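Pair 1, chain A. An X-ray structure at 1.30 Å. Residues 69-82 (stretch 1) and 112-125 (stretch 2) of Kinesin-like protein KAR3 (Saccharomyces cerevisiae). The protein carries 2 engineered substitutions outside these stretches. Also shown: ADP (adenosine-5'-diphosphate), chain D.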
# COMPACT_ATOMS: atom_id res chain seq x y z
N VAL A 69 10.94 6.74 -6.54
CA VAL A 69 9.66 6.05 -6.46
C VAL A 69 8.51 7.05 -6.48
O VAL A 69 7.53 6.86 -7.20
CB VAL A 69 9.57 5.20 -5.16
CG1 VAL A 69 8.12 4.75 -4.92
CG2 VAL A 69 10.51 4.00 -5.26
N PHE A 70 8.64 8.12 -5.72
CA PHE A 70 7.56 9.09 -5.69
C PHE A 70 7.33 9.82 -7.01
O PHE A 70 6.28 10.42 -7.21
CB PHE A 70 7.75 10.10 -4.56
CG PHE A 70 6.48 10.81 -4.19
CD1 PHE A 70 5.48 10.15 -3.49
CD2 PHE A 70 6.26 12.12 -4.60
CE1 PHE A 70 4.27 10.78 -3.21
CE2 PHE A 70 5.06 12.76 -4.32
CZ PHE A 70 4.06 12.09 -3.62
N LYS A 71 8.30 9.76 -7.91
CA LYS A 71 8.13 10.42 -9.20
C LYS A 71 6.94 9.79 -9.90
O LYS A 71 6.25 10.43 -10.68
CB LYS A 71 9.39 10.27 -10.06
CG LYS A 71 10.53 11.19 -9.65
CD LYS A 71 11.59 11.27 -10.74
CE LYS A 71 12.86 11.92 -10.21
NZ LYS A 71 13.91 10.91 -9.91
N GLU A 72 6.69 8.52 -9.61
CA GLU A 72 5.57 7.82 -10.21
C GLU A 72 4.33 7.99 -9.32
O GLU A 72 3.25 8.33 -9.80
CB GLU A 72 5.89 6.33 -10.37
CG GLU A 72 7.19 6.04 -11.11
CD GLU A 72 7.26 6.75 -12.46
OE1 GLU A 72 8.31 7.33 -12.77
OE2 GLU A 72 6.25 6.71 -13.21
N VAL A 73 4.51 7.79 -8.02
CA VAL A 73 3.41 7.87 -7.06
C VAL A 73 2.73 9.24 -6.94
O VAL A 73 1.54 9.31 -6.66
CB VAL A 73 3.89 7.42 -5.67
CG1 VAL A 73 2.70 7.35 -4.69
CG2 VAL A 73 4.57 6.06 -5.78
N GLY A 74 3.47 10.31 -7.16
CA GLY A 74 2.88 11.64 -7.04
C GLY A 74 1.67 11.87 -7.92
O GLY A 74 0.69 12.51 -7.51
N GLN A 75 1.72 11.35 -9.14
CA GLN A 75 0.64 11.51 -10.11
C GLN A 75 -0.64 10.81 -9.64
O GLN A 75 -1.74 11.21 -10.00
CB GLN A 75 1.08 10.96 -11.47
CG GLN A 75 2.60 10.91 -11.64
CD GLN A 75 3.04 10.85 -13.09
OE1 GLN A 75 2.22 10.80 -14.01
NE2 GLN A 75 4.35 10.87 -13.31
N LEU A 76 -0.48 9.77 -8.83
CA LEU A 76 -1.63 9.04 -8.33
C LEU A 76 -2.28 9.78 -7.16
O LEU A 76 -3.48 10.08 -7.19
CB LEU A 76 -1.22 7.64 -7.87
CG LEU A 76 -2.17 6.94 -6.89
CD1 LEU A 76 -3.46 6.59 -7.60
CD2 LEU A 76 -1.51 5.69 -6.34
N VAL A 77 -1.49 10.10 -6.14
CA VAL A 77 -2.02 10.76 -4.95
C VAL A 77 -2.63 12.14 -5.20
O VAL A 77 -3.52 12.56 -4.46
CB VAL A 77 -0.96 10.87 -3.83
CG1 VAL A 77 -0.45 9.47 -3.46
CG2 VAL A 77 0.19 11.76 -4.27
N GLN A 78 -2.19 12.84 -6.24
CA GLN A 78 -2.76 14.15 -6.51
C GLN A 78 -4.19 14.05 -7.04
O GLN A 78 -4.95 15.01 -6.98
CB GLN A 78 -1.88 14.94 -7.48
CG GLN A 78 -1.93 14.50 -8.93
CD GLN A 78 -0.86 15.17 -9.77
OE1 GLN A 78 -1.10 15.52 -10.93
NE2 GLN A 78 0.32 15.36 -9.20
N SER A 79 -4.56 12.87 -7.54
CA SER A 79 -5.90 12.67 -8.06
C SER A 79 -6.94 12.86 -6.95
O SER A 79 -8.12 13.10 -7.22
CB SER A 79 -6.03 11.28 -8.68
OG SER A 79 -6.17 10.28 -7.69
N SER A 80 -6.50 12.78 -5.70
CA SER A 80 -7.41 12.95 -4.56
C SER A 80 -7.93 14.39 -4.49
O SER A 80 -8.96 14.65 -3.85
CB SER A 80 -6.69 12.62 -3.26
OG SER A 80 -7.04 11.31 -2.82
N LEU A 81 -7.23 15.31 -5.14
CA LEU A 81 -7.66 16.71 -5.15
C LEU A 81 -8.84 16.87 -6.10
O LEU A 81 -9.58 17.85 -6.04
CB LEU A 81 -6.50 17.61 -5.57
CG LEU A 81 -5.38 17.68 -4.53
CD1 LEU A 81 -4.07 18.04 -5.20
CD2 LEU A 81 -5.74 18.68 -3.45
N ASP A 82 -9.01 15.88 -6.98
CA ASP A 82 -10.11 15.88 -7.94
C ASP A 82 -11.29 15.08 -7.38
O ASP A 82 -12.29 14.89 -8.07
CB ASP A 82 -9.68 15.25 -9.27
CG ASP A 82 -8.54 16.00 -9.92
OD1 ASP A 82 -8.44 17.23 -9.71
OD2 ASP A 82 -7.74 15.37 -10.65
N SER A 112 5.97 12.21 1.69
CA SER A 112 6.03 12.75 0.33
C SER A 112 4.64 13.14 -0.18
O SER A 112 4.47 14.16 -0.85
CB SER A 112 6.64 11.73 -0.64
OG SER A 112 8.03 11.56 -0.42
N THR A 113 3.66 12.29 0.12
CA THR A 113 2.29 12.51 -0.31
C THR A 113 1.75 13.80 0.31
O THR A 113 1.14 14.62 -0.38
CB THR A 113 1.38 11.32 0.10
OG1 THR A 113 1.71 10.18 -0.72
CG2 THR A 113 -0.09 11.66 -0.08
N ILE A 114 2.00 13.99 1.59
CA ILE A 114 1.54 15.18 2.29
C ILE A 114 2.18 16.44 1.72
O ILE A 114 1.50 17.44 1.47
CB ILE A 114 1.81 15.05 3.79
CG1 ILE A 114 0.81 14.05 4.38
CG2 ILE A 114 1.66 16.41 4.48
CD1 ILE A 114 1.13 13.58 5.76
N SER A 115 3.49 16.40 1.48
CA SER A 115 4.19 17.56 0.92
C SER A 115 3.69 17.88 -0.48
O SER A 115 3.52 19.05 -0.85
CB SER A 115 5.69 17.30 0.86
OG SER A 115 6.22 17.11 2.15
N HIS A 116 3.46 16.84 -1.28
CA HIS A 116 2.98 17.01 -2.64
C HIS A 116 1.58 17.61 -2.66
O HIS A 116 1.28 18.48 -3.47
CB HIS A 116 2.98 15.65 -3.36
CG HIS A 116 2.71 15.74 -4.83
ND1 HIS A 116 3.42 16.57 -5.67
CD2 HIS A 116 1.83 15.08 -5.61
CE1 HIS A 116 2.98 16.42 -6.91
NE2 HIS A 116 2.02 15.52 -6.90
N ILE A 117 0.72 17.13 -1.77
CA ILE A 117 -0.66 17.62 -1.71
C ILE A 117 -0.71 19.11 -1.32
O ILE A 117 -1.48 19.87 -1.91
CB ILE A 117 -1.50 16.80 -0.70
CG1 ILE A 117 -1.89 15.46 -1.34
CG2 ILE A 117 -2.75 17.57 -0.31
CD1 ILE A 117 -2.40 14.43 -0.34
N PHE A 118 0.11 19.51 -0.36
CA PHE A 118 0.11 20.90 0.06
C PHE A 118 0.70 21.80 -1.03
O PHE A 118 0.29 22.96 -1.16
CB PHE A 118 0.87 21.05 1.38
CG PHE A 118 -0.01 20.89 2.58
CD1 PHE A 118 -0.98 21.84 2.88
CD2 PHE A 118 0.10 19.77 3.40
CE1 PHE A 118 -1.83 21.68 3.98
CE2 PHE A 118 -0.74 19.60 4.50
CZ PHE A 118 -1.71 20.56 4.78
N ASN A 119 1.63 21.28 -1.82
CA ASN A 119 2.20 22.08 -2.90
C ASN A 119 1.08 22.34 -3.90
O ASN A 119 0.96 23.43 -4.45
CB ASN A 119 3.34 21.33 -3.61
CG ASN A 119 4.61 21.27 -2.78
OD1 ASN A 119 4.79 22.05 -1.84
ND2 ASN A 119 5.50 20.34 -3.13
N TRP A 120 0.26 21.32 -4.12
CA TRP A 120 -0.86 21.43 -5.04
C TRP A 120 -1.95 22.32 -4.48
O TRP A 120 -2.58 23.09 -5.21
CB TRP A 120 -1.43 20.04 -5.32
CG TRP A 120 -0.91 19.45 -6.58
CD1 TRP A 120 -0.06 18.38 -6.69
CD2 TRP A 120 -1.19 19.88 -7.91
NE1 TRP A 120 0.21 18.13 -8.01
CE2 TRP A 120 -0.47 19.03 -8.78
CE3 TRP A 120 -1.98 20.90 -8.45
CZ2 TRP A 120 -0.52 19.18 -10.18
CZ3 TRP A 120 -2.02 21.05 -9.84
CH2 TRP A 120 -1.30 20.18 -10.68
N ILE A 121 -2.18 22.22 -3.17
CA ILE A 121 -3.20 23.01 -2.51
C ILE A 121 -2.85 24.50 -2.66
O ILE A 121 -3.72 25.32 -2.96
CB ILE A 121 -3.31 22.64 -1.01
CG1 ILE A 121 -4.04 21.30 -0.86
CG2 ILE A 121 -4.05 23.74 -0.25
CD1 ILE A 121 -4.14 20.79 0.56
N ASN A 122 -1.59 24.84 -2.46
CA ASN A 122 -1.17 26.23 -2.59
C ASN A 122 -1.36 26.68 -4.03
O ASN A 122 -1.85 27.78 -4.28
CB ASN A 122 0.30 26.37 -2.19
CG ASN A 122 0.52 26.07 -0.73
OD1 ASN A 122 -0.25 26.52 0.13
ND2 ASN A 122 1.55 25.29 -0.43
N LYS A 123 -1.00 25.82 -4.97
CA LYS A 123 -1.13 26.13 -6.39
C LYS A 123 -2.59 26.28 -6.85
O LYS A 123 -2.87 26.96 -7.83
CB LYS A 123 -0.45 25.05 -7.23
CG LYS A 123 -0.95 24.94 -8.66
CD LYS A 123 0.19 24.69 -9.63
CE LYS A 123 -0.29 24.73 -11.08
NZ LYS A 123 0.84 24.89 -12.04
N LEU A 124 -3.52 25.64 -6.13
CA LEU A 124 -4.93 25.70 -6.50
C LEU A 124 -5.69 26.87 -5.90
O LEU A 124 -6.85 27.10 -6.24
CB LEU A 124 -5.62 24.38 -6.13
CG LEU A 124 -5.17 23.16 -6.93
CD1 LEU A 124 -5.76 21.91 -6.29
CD2 LEU A 124 -5.61 23.28 -8.38
N LYS A 125 -5.05 27.62 -5.01
CA LYS A 125 -5.68 28.78 -4.39
C LYS A 125 -6.01 29.83 -5.45
O LYS A 125 -7.06 30.48 -5.38
CB LYS A 125 -4.77 29.40 -3.34
CG LYS A 125 -4.54 28.51 -2.15
CD LYS A 125 -4.47 29.30 -0.88
CE LYS A 125 -3.27 28.89 -0.05
NZ LYS A 125 -2.95 29.91 0.97
PB ADP D . -2.07 6.74 -17.82
O1B ADP D . -2.83 6.05 -18.90
O2B ADP D . -1.82 5.76 -16.55
O3B ADP D . -0.77 7.27 -18.34
PA ADP D . -3.88 8.05 -15.97
O1A ADP D . -4.93 9.04 -16.28
O2A ADP D . -4.44 6.72 -15.68
O3A ADP D . -2.92 7.91 -17.23
O5' ADP D . -2.88 8.57 -14.82
C5' ADP D . -1.53 8.90 -15.15
C4' ADP D . -0.56 8.66 -14.00
O4' ADP D . -1.18 8.68 -12.69
C3' ADP D . 0.18 7.34 -14.12
O3' ADP D . 1.37 7.43 -14.92
C2' ADP D . 0.45 6.93 -12.70
O2' ADP D . 1.72 7.41 -12.22
C1' ADP D . -0.75 7.50 -11.94
N9 ADP D . -1.84 6.46 -11.72
C8 ADP D . -3.06 6.43 -12.28
N7 ADP D . -3.74 5.36 -11.81
C5 ADP D . -2.96 4.71 -10.96
C6 ADP D . -3.08 3.56 -10.15
N6 ADP D . -4.21 2.84 -10.14
N1 ADP D . -2.02 3.17 -9.36
C2 ADP D . -0.86 3.86 -9.33
N3 ADP D . -0.74 4.97 -10.10
C4 ADP D . -1.74 5.42 -10.91

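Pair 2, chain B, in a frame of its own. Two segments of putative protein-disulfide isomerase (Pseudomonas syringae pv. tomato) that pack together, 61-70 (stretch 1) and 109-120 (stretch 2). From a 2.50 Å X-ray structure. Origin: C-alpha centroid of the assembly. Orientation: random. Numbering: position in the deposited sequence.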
# COMPACT_ATOMS: atom_id res chain seq x y z
N MET B 61 -9.48 -3.54 21.71
CA MET B 61 -8.66 -2.68 22.61
C MET B 61 -7.55 -3.38 23.42
O MET B 61 -6.55 -2.76 23.79
CB MET B 61 -9.53 -1.76 23.48
CG MET B 61 -10.17 -0.58 22.69
SD MET B 61 -11.37 0.52 23.52
CE MET B 61 -12.62 -0.62 24.14
N PHE B 62 -7.70 -4.68 23.67
CA PHE B 62 -6.62 -5.41 24.31
C PHE B 62 -5.71 -6.14 23.32
O PHE B 62 -4.90 -6.99 23.72
CB PHE B 62 -7.13 -6.36 25.42
CG PHE B 62 -7.16 -5.73 26.80
CD1 PHE B 62 -8.33 -5.70 27.54
CD2 PHE B 62 -6.02 -5.15 27.34
CE1 PHE B 62 -8.37 -5.11 28.82
CE2 PHE B 62 -6.04 -4.56 28.62
CZ PHE B 62 -7.22 -4.54 29.36
N SER B 63 -5.79 -5.78 22.05
CA SER B 63 -5.04 -6.49 21.02
C SER B 63 -3.53 -6.37 21.23
O SER B 63 -2.80 -7.36 21.09
CB SER B 63 -5.42 -5.99 19.63
OG SER B 63 -4.66 -6.64 18.63
N GLY B 64 -3.07 -5.16 21.54
CA GLY B 64 -1.64 -4.92 21.76
C GLY B 64 -1.03 -5.77 22.87
O GLY B 64 0.08 -6.29 22.73
N VAL B 65 -1.77 -5.91 23.97
CA VAL B 65 -1.35 -6.75 25.09
C VAL B 65 -1.28 -8.19 24.58
O VAL B 65 -0.24 -8.85 24.70
CB VAL B 65 -2.34 -6.68 26.27
CG1 VAL B 65 -1.92 -7.65 27.37
CG2 VAL B 65 -2.47 -5.28 26.79
N ILE B 66 -2.38 -8.65 24.00
CA ILE B 66 -2.51 -10.03 23.53
C ILE B 66 -1.50 -10.39 22.45
O ILE B 66 -0.87 -11.44 22.51
CB ILE B 66 -3.96 -10.35 23.10
CG1 ILE B 66 -4.88 -10.25 24.33
CG2 ILE B 66 -4.04 -11.74 22.44
CD1 ILE B 66 -6.36 -10.11 24.00
N VAL B 67 -1.30 -9.51 21.47
CA VAL B 67 -0.30 -9.76 20.42
C VAL B 67 1.10 -9.88 21.04
O VAL B 67 1.87 -10.78 20.65
CB VAL B 67 -0.33 -8.68 19.27
CG1 VAL B 67 0.89 -8.80 18.36
CG2 VAL B 67 -1.61 -8.79 18.46
N ARG B 68 1.43 -8.99 21.98
CA ARG B 68 2.71 -9.06 22.68
C ARG B 68 2.88 -10.42 23.41
O ARG B 68 3.95 -11.04 23.31
CB ARG B 68 2.89 -7.86 23.64
CG ARG B 68 4.34 -7.63 24.09
CD ARG B 68 4.49 -6.40 25.01
NE ARG B 68 5.80 -6.35 25.66
CZ ARG B 68 6.91 -5.86 25.11
NH1 ARG B 68 6.89 -5.35 23.89
NH2 ARG B 68 8.06 -5.89 25.78
N CYS B 69 1.84 -10.88 24.09
CA CYS B 69 1.85 -12.21 24.70
C CYS B 69 2.17 -13.32 23.72
O CYS B 69 2.93 -14.26 24.06
CB CYS B 69 0.50 -12.53 25.31
SG CYS B 69 0.19 -11.54 26.76
N ILE B 70 1.57 -13.24 22.53
CA ILE B 70 1.78 -14.28 21.54
C ILE B 70 3.25 -14.30 21.15
O ILE B 70 3.89 -15.35 21.10
CB ILE B 70 0.86 -14.12 20.30
CG1 ILE B 70 -0.59 -14.35 20.70
CG2 ILE B 70 1.29 -15.06 19.17
CD1 ILE B 70 -1.57 -13.60 19.83
N ASP B 109 -12.77 -3.07 33.25
CA ASP B 109 -12.21 -3.09 34.58
C ASP B 109 -11.06 -4.08 34.75
O ASP B 109 -10.69 -4.40 35.88
CB ASP B 109 -13.31 -3.34 35.62
CG ASP B 109 -14.31 -2.20 35.68
OD1 ASP B 109 -13.89 -1.01 35.69
OD2 ASP B 109 -15.52 -2.49 35.70
N ALA B 110 -10.47 -4.52 33.63
CA ALA B 110 -9.29 -5.39 33.68
C ALA B 110 -8.03 -4.64 33.30
O ALA B 110 -8.09 -3.63 32.62
CB ALA B 110 -9.46 -6.62 32.79
N THR B 111 -6.89 -5.16 33.73
CA THR B 111 -5.62 -4.51 33.50
C THR B 111 -4.78 -5.35 32.54
O THR B 111 -5.04 -6.54 32.39
CB THR B 111 -4.82 -4.35 34.82
OG1 THR B 111 -4.41 -5.64 35.31
CG2 THR B 111 -5.68 -3.64 35.88
N PRO B 112 -3.76 -4.74 31.91
CA PRO B 112 -2.83 -5.57 31.17
C PRO B 112 -2.39 -6.81 31.96
O PRO B 112 -2.32 -7.89 31.39
CB PRO B 112 -1.66 -4.61 30.92
CG PRO B 112 -2.34 -3.33 30.73
CD PRO B 112 -3.52 -3.31 31.65
N ASN B 113 -2.12 -6.65 33.25
CA ASN B 113 -1.71 -7.78 34.08
C ASN B 113 -2.80 -8.83 34.28
O ASN B 113 -2.49 -10.01 34.31
CB ASN B 113 -1.14 -7.32 35.43
CG ASN B 113 0.34 -7.01 35.36
OD1 ASN B 113 0.84 -6.16 36.09
ND2 ASN B 113 1.05 -7.70 34.47
N ASP B 114 -4.07 -8.40 34.37
CA ASP B 114 -5.20 -9.34 34.39
C ASP B 114 -5.26 -10.22 33.13
O ASP B 114 -5.36 -11.45 33.22
CB ASP B 114 -6.52 -8.60 34.57
CG ASP B 114 -6.64 -7.95 35.93
OD1 ASP B 114 -6.12 -8.54 36.91
OD2 ASP B 114 -7.25 -6.86 36.03
N ILE B 115 -5.15 -9.57 31.96
CA ILE B 115 -5.11 -10.22 30.65
C ILE B 115 -3.95 -11.21 30.55
O ILE B 115 -4.12 -12.34 30.08
CB ILE B 115 -5.09 -9.16 29.50
CG1 ILE B 115 -6.39 -8.32 29.50
CG2 ILE B 115 -4.83 -9.79 28.13
CD1 ILE B 115 -7.69 -9.09 29.73
N ILE B 116 -2.77 -10.80 31.00
CA ILE B 116 -1.61 -11.70 30.97
C ILE B 116 -1.80 -12.94 31.84
O ILE B 116 -1.52 -14.07 31.40
CB ILE B 116 -0.31 -10.99 31.35
CG1 ILE B 116 0.01 -9.91 30.32
CG2 ILE B 116 0.84 -12.02 31.46
CD1 ILE B 116 1.22 -9.06 30.68
N ALA B 117 -2.27 -12.73 33.07
CA ALA B 117 -2.58 -13.82 34.01
C ALA B 117 -3.61 -14.80 33.41
O ALA B 117 -3.43 -16.02 33.48
CB ALA B 117 -3.08 -13.23 35.33
N ARG B 118 -4.66 -14.24 32.81
CA ARG B 118 -5.73 -14.97 32.12
C ARG B 118 -5.21 -15.89 30.99
O ARG B 118 -5.59 -17.07 30.90
CB ARG B 118 -6.74 -13.97 31.56
CG ARG B 118 -8.06 -14.57 31.14
CD ARG B 118 -9.14 -14.13 32.05
NE ARG B 118 -9.99 -13.09 31.47
CZ ARG B 118 -9.97 -11.80 31.81
NH1 ARG B 118 -9.13 -11.36 32.71
NH2 ARG B 118 -10.81 -10.96 31.23
N ILE B 119 -4.35 -15.36 30.14
CA ILE B 119 -3.72 -16.16 29.09
C ILE B 119 -2.80 -17.22 29.69
O ILE B 119 -2.71 -18.35 29.18
CB ILE B 119 -2.94 -15.26 28.10
CG1 ILE B 119 -3.91 -14.30 27.38
CG2 ILE B 119 -2.11 -16.11 27.13
CD1 ILE B 119 -3.22 -13.32 26.46
N GLU B 120 -2.10 -16.86 30.76
CA GLU B 120 -1.26 -17.82 31.47
C GLU B 120 -2.07 -19.01 31.99
O GLU B 120 -1.70 -20.16 31.74
CB GLU B 120 -0.49 -17.15 32.60
CG GLU B 120 0.74 -16.42 32.11
CD GLU B 120 1.36 -15.58 33.19
OE1 GLU B 120 2.58 -15.29 33.08
OE2 GLU B 120 0.62 -15.22 34.13

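Pair 1 (Kinesin-like protein KAR3) and pair 2 (putative protein-disulfide isomerase) place two helical segments at the same separation and a similar slant. In both, the helix axes approach to 10.0 Å; their N-to-C directions diverge by 55° in pair 1 and 42° in pair 2, with a negative crossing angle each time. The central 14 residues superpose with an RMSD of 0.8 Å. The match is tightest in the second stretch, where A:Thr113 falls on B:Pro112 with CA atoms 0.2 Å apart. In the first stretch it loosens toward the C-terminal end: A:Leu81 and B:Cys69 lie 1.6 Å apart after superposition, where pair 1 has passed into a 3-10 segment and pair 2 continues as a helix.

Two positions keep their residue: A:Val77 and B:Val65, and A:Ile117 and B:Ile116. The valines both point toward the partner but differ in rotamer (m and t); the isoleucines share theirs. A:Val77 CG1 lies 3.6 Å from A:Thr113 OG1, while B:Val65 CG1 reaches B:Ile115 CG2 at 3.7 Å.

The centre of the contact is polar in pair 1 and apolar in pair 2. A:Gln78 and A:His116 occupy the places of B:Ile66 and B:Ile115. A:Gln78 NE2 donates a hydrogen bond to A:His116 NE2 (2.9 Å), approaching at the edge of the imidazole, where the nitrogen lone pair lies. The same A:Gln78 NE2 makes a weak bond back to A:Gly74 O, 3.3 Å away. It also sits 3.0 Å from A:Trp120 NE1, but both are donors, so this is proximity and not a hydrogen bond. The side-chain centres of A:Gln78 and B:Ile66 lie 0.7 Å apart, but the pair 2 side chain is pure hydrocarbon: B:Ile66 CG1 packs on B:Ile115 CG2 at 3.8 Å and on B:Ile119 CD1 at 4.1 Å. No hydrogen bond crosses between the stretches of pair 2.

Each pair has a phenylalanine in its first stretch, but at different positions. B:Phe62 superposes on A:Gly74, which has no side chain, and immediately precedes its helix. B:Ile115 CG1 stands 3.6 Å from the centroid of its ring, almost exactly on the ring normal, in a CH-pi contact; B:Ala110 O lies at the ring edge, 3.5 Å from B:Phe62 CZ. In pair 1, A:Phe70 stands four residues before the glycine. Its ring receives A:Ser112 CB over one face, 3.5 Å from the centroid, and turns an edge toward the face of A:His116 in an offset arrangement with planes at 83°. A CB built on A:Gly74 would come within 3.2 Å of A:Phe70 CE2, so this ring lies close against the glycine.

At the far end, A:Leu81 and B:Cys69 both point toward the partner helix. A:Leu81 CD1 touches A:Trp120 CB at 3.3 Å and its CD2 lies 4.5 Å from A:Ile117 CG2; at the matching positions B:Cys69 SG rests 3.9 Å from both B:Ile116 CG1 and B:Ile119 CD1. Overall, pair 1 buries 562 Å² and pair 2 404 Å².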